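PDB 3FIJ: Lin1909 protein from Listeria innocua, which probably acts as a class I glutamine amidotransferase-like hydrolase, perhaps cleaving gamma-glutamyl-gamma-aminobutyrate, and binds manganese. Local coordinates for the interface of chains A and B and the interface of chains A and C. Coordinates in Å, arbitrary orientation; residue numbers count along the deposited sequence, not the author numbering. Chains: chain A/B/C, Lin1909 protein.

Contact 1: the interface of chains A and B. Residues chain A 141-142, 153-155, 196; chain B 81-82.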
# COMPACT_ATOMS: atom_id res chain seq x y z
N LEU A 141 -20.53 23.84 -10.78
CA LEU A 141 -20.71 23.21 -9.48
C LEU A 141 -19.84 21.95 -9.47
O LEU A 141 -19.23 21.61 -10.47
CB LEU A 141 -22.17 22.81 -9.29
CG LEU A 141 -23.14 23.98 -9.17
CD1 LEU A 141 -24.56 23.46 -9.20
CD2 LEU A 141 -22.84 24.75 -7.88
N GLN A 142 -19.79 21.26 -8.34
CA GLN A 142 -18.99 20.05 -8.28
C GLN A 142 -19.71 18.95 -9.05
O GLN A 142 -20.91 18.72 -8.83
CB GLN A 142 -18.80 19.57 -6.84
CG GLN A 142 -17.79 18.43 -6.75
CD GLN A 142 -17.53 17.98 -5.33
OE1 GLN A 142 -18.34 17.25 -4.74
NE2 GLN A 142 -16.41 18.41 -4.78
N SER A 153 -26.35 14.45 -5.38
CA SER A 153 -25.52 15.53 -4.86
C SER A 153 -25.90 16.91 -5.38
O SER A 153 -25.82 17.89 -4.64
CB SER A 153 -24.04 15.25 -5.17
OG SER A 153 -23.81 15.20 -6.57
N HIS A 154 -26.28 17.00 -6.65
CA HIS A 154 -26.68 18.28 -7.21
C HIS A 154 -28.10 18.22 -7.76
O HIS A 154 -28.52 17.19 -8.30
CB HIS A 154 -25.68 18.78 -8.29
CG HIS A 154 -25.43 17.82 -9.42
ND1 HIS A 154 -26.42 17.05 -9.99
CD2 HIS A 154 -24.31 17.59 -10.15
CE1 HIS A 154 -25.92 16.39 -11.03
NE2 HIS A 154 -24.64 16.70 -11.15
N THR A 155 -28.85 19.31 -7.59
CA THR A 155 -30.24 19.36 -8.05
C THR A 155 -30.40 19.80 -9.51
O THR A 155 -29.78 20.75 -9.96
CB THR A 155 -31.13 20.24 -7.10
OG1 THR A 155 -31.80 21.25 -7.85
CG2 THR A 155 -30.30 20.87 -6.00
N ALA A 196 -28.04 23.84 -11.61
CA ALA A 196 -28.08 25.30 -11.44
C ALA A 196 -26.97 26.08 -12.13
O ALA A 196 -27.07 27.30 -12.30
CB ALA A 196 -28.11 25.64 -9.95
N GLU B 81 -25.78 24.81 -3.43
CA GLU B 81 -25.42 23.65 -4.24
C GLU B 81 -23.95 23.41 -3.95
O GLU B 81 -23.23 24.32 -3.53
CB GLU B 81 -25.62 23.93 -5.73
CG GLU B 81 -27.07 23.94 -6.16
CD GLU B 81 -27.76 22.63 -5.87
OE1 GLU B 81 -28.52 22.56 -4.88
OE2 GLU B 81 -27.54 21.65 -6.63
N PRO B 82 -23.48 22.17 -4.13
CA PRO B 82 -22.08 21.81 -3.88
C PRO B 82 -21.07 22.48 -4.81
O PRO B 82 -21.17 22.37 -6.03
CB PRO B 82 -22.08 20.29 -4.01
CG PRO B 82 -23.20 20.03 -4.99
CD PRO B 82 -24.27 20.97 -4.49
O HOH W 1 -27.55 22.07 -9.41

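Contact 2: the interface of chains A and C. Residues chain A 48-50, 54; chain C 4, 34, 38, 43-44.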
# COMPACT_ATOMS: atom_id res chain seq x y z
N PRO A 48 -18.62 -7.09 -25.37
CA PRO A 48 -17.24 -6.64 -25.22
C PRO A 48 -16.87 -5.70 -26.37
O PRO A 48 -17.61 -5.57 -27.35
CB PRO A 48 -16.44 -7.96 -25.25
CG PRO A 48 -17.28 -8.84 -26.10
CD PRO A 48 -18.67 -8.55 -25.59
N ILE A 49 -15.74 -5.03 -26.23
CA ILE A 49 -15.32 -4.15 -27.29
C ILE A 49 -14.94 -5.01 -28.49
O ILE A 49 -14.25 -6.02 -28.35
CB ILE A 49 -14.14 -3.28 -26.85
CG1 ILE A 49 -14.62 -2.27 -25.82
CG2 ILE A 49 -13.52 -2.56 -28.05
CD1 ILE A 49 -13.50 -1.60 -25.06
N ASP A 50 -15.42 -4.64 -29.67
CA ASP A 50 -15.10 -5.41 -30.87
C ASP A 50 -14.96 -4.47 -32.06
O ASP A 50 -15.15 -3.26 -31.93
CB ASP A 50 -16.20 -6.44 -31.14
CG ASP A 50 -15.73 -7.59 -32.02
OD1 ASP A 50 -16.35 -8.67 -31.96
OD2 ASP A 50 -14.74 -7.42 -32.77
N THR A 54 -18.63 -5.26 -36.69
CA THR A 54 -19.47 -6.27 -36.05
C THR A 54 -20.63 -5.63 -35.29
O THR A 54 -21.41 -6.33 -34.65
CB THR A 54 -18.69 -7.14 -35.05
OG1 THR A 54 -18.23 -6.34 -33.96
CG2 THR A 54 -17.49 -7.79 -35.73
N LYS C 4 -20.61 -13.93 -38.11
CA LYS C 4 -19.76 -14.89 -37.41
C LYS C 4 -20.53 -15.75 -36.39
O LYS C 4 -21.65 -15.42 -36.00
CB LYS C 4 -18.65 -14.13 -36.67
CG LYS C 4 -18.02 -12.99 -37.46
CD LYS C 4 -16.98 -12.26 -36.61
CE LYS C 4 -16.39 -11.07 -37.34
NZ LYS C 4 -15.30 -10.41 -36.56
N VAL C 34 -12.07 -13.04 -24.66
CA VAL C 34 -12.70 -12.29 -25.73
C VAL C 34 -11.69 -12.24 -26.88
O VAL C 34 -11.99 -12.60 -28.02
CB VAL C 34 -13.06 -10.85 -25.27
CG1 VAL C 34 -13.42 -9.99 -26.47
CG2 VAL C 34 -14.24 -10.90 -24.31
N GLN C 38 -12.19 -13.54 -30.75
CA GLN C 38 -12.11 -12.61 -31.87
C GLN C 38 -10.96 -12.98 -32.79
O GLN C 38 -11.13 -13.02 -34.00
CB GLN C 38 -11.96 -11.17 -31.35
CG GLN C 38 -13.24 -10.64 -30.70
CD GLN C 38 -13.06 -9.32 -29.98
OE1 GLN C 38 -11.94 -8.89 -29.71
NE2 GLN C 38 -14.17 -8.66 -29.65
N PHE C 43 -17.78 -14.20 -32.73
CA PHE C 43 -18.29 -12.94 -32.20
C PHE C 43 -18.64 -13.22 -30.74
O PHE C 43 -19.69 -13.80 -30.45
CB PHE C 43 -19.54 -12.47 -32.93
CG PHE C 43 -20.12 -11.21 -32.36
CD1 PHE C 43 -19.48 -9.99 -32.55
CD2 PHE C 43 -21.27 -11.25 -31.57
CE1 PHE C 43 -19.96 -8.82 -31.96
CE2 PHE C 43 -21.76 -10.08 -30.97
CZ PHE C 43 -21.10 -8.86 -31.17
N PRO C 44 -17.78 -12.81 -29.81
CA PRO C 44 -18.08 -13.08 -28.41
C PRO C 44 -19.04 -12.13 -27.72
O PRO C 44 -19.15 -10.96 -28.08
CB PRO C 44 -16.70 -13.04 -27.76
CG PRO C 44 -16.06 -11.92 -28.50
CD PRO C 44 -16.43 -12.22 -29.96
O HOH W 2 -17.62 -8.77 -29.31

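Contact 1: the interface of chains A and B
A loop of chain B, carrying B:Glu81 and B:Pro82, lies against three stretches of chain A: the loop at A:Leu141 and A:Gln142, the start of strand 154-158 with A:Ser153 before it, and the turn at A:Ala196 between strands 189-195 and 200-205. Chain A presents the peptidase C26 fold, of the class I glutamine amidotransferase type, and A:His154 in this patch is a manganese ligand. The patch belongs to a contact between copies that is not an exact two-fold and may come from the crystal. Backbone amides of chain A grip the B loop at two points here. A:Gln142 N donates to the carbonyl B:Pro82 O at 2.9 Å, almost straight (173° at H). The second bond runs from A:Thr155 N to the carboxylate oxygen B:Glu81 OE2, also 2.9 Å, reaching its syn side from 19° out of the carboxylate plane. B:Glu81 arrives there through a bend at chi2 (-59°), which folds the carboxylate toward strand 154-158. Water 1 lies 2.8 Å from B:Glu81 OE2. It also meets A:Thr155 O and, at 2.9 Å, A:Ala196 N, so the water joins strand and turn of chain A and ties both to the glutamate of chain B. Nearer the backbone, the aliphatic part of B:Glu81 packs on A:Leu141, whose methyls CD1 and CD2 both approach B:Glu81 CB, the latter to 3.6 Å. B:Pro82 CG comes to 3.4 Å from the carbonyl A:Ser153 O. The methyl of A:Thr155 is modelled too near the carboxylate, so its placement is doubtful. The carboxylate touches CA and CB of A:His154 but not its ring; ND1 of A:His154 is 5.8 Å from B:Glu81 OE2, and any electrostatic effect on the metal ligand would be indirect.

Contact 2: the interface of chains A and C
One face of the A:Asp50 carboxylate is covered by the amide nitrogen of C:Gln38, while the ring of C:Phe43 lies beside OD1, on a nearly parallel plane (9° apart) displaced to the other side, and offers its CD1-CE1 edge. A:Asp50 OD1 is 3.4 Å from C:Phe43 CD1. A:Thr54 meets the same edge from the opposite side of the ring plane, its CB 3.7 Å from C:Phe43 CE1. The clearer bond of the C:Gln38 amide is to the backbone: C:Gln38 NE2 donates to A:Ile49 O at 3.0 Å, nearly straight (172° at H), and that oxygen lies in the amide plane. C:Gln38 reaches it with CG opposite its own carbonyl carbon and the chain extended beyond (chi2 170°). The 3.2 Å pair of C:Gln38 NE2 with A:Asp50 OD1 is at best a poorly directed hydrogen bond, since the nitrogen approaches from above the carboxylate face. Water 2 joins A:Asp50 OD1 to the carbonyl C:Pro44 O, 2.9 Å from each; its link to C:Gln38 NE2 is weak. The extended chain of C:Lys4 brings NZ to 4.9 Å from A:Asp50 OD2, a longer-range attraction at most. Beyond the polar centre, A:Pro48 CB rests between the two methyls of C:Val34, 3.8 Å from C:Val34 CG2. The patch is part of a two-fold interface whose biological role the structure alone does not show. In the fold, chain A contributes the loop from strand 43-47 to the short helical turn 52-54, with A:Thr54 at the end of that turn, while chain C contributes helix 31-39 with C:Val34 and C:Gln38 one turn apart, the start of strand 43-47, and the N-terminal segment at C:Lys4.

Contact 1 and contact 2 engage separate surfaces of chain A, with C-alpha centres about 39 Å apart, and share no residue or secondary-structure element. Their symmetry differs as well. The interface containing contact 2 is two-fold, so its pairings recur with the chains exchanged, as expected of a closed pair. Contact 1 belongs to an interface that is not an exact two-fold. Because the two patches are separate on chain A, one chain touches two neighbours at once, a geometry compatible with the deposited eight-copy assembly, although the structure alone does not show that this is the form in solution. Contact 1 borders the metal site; contact 2 uses the N-terminal part of the fold.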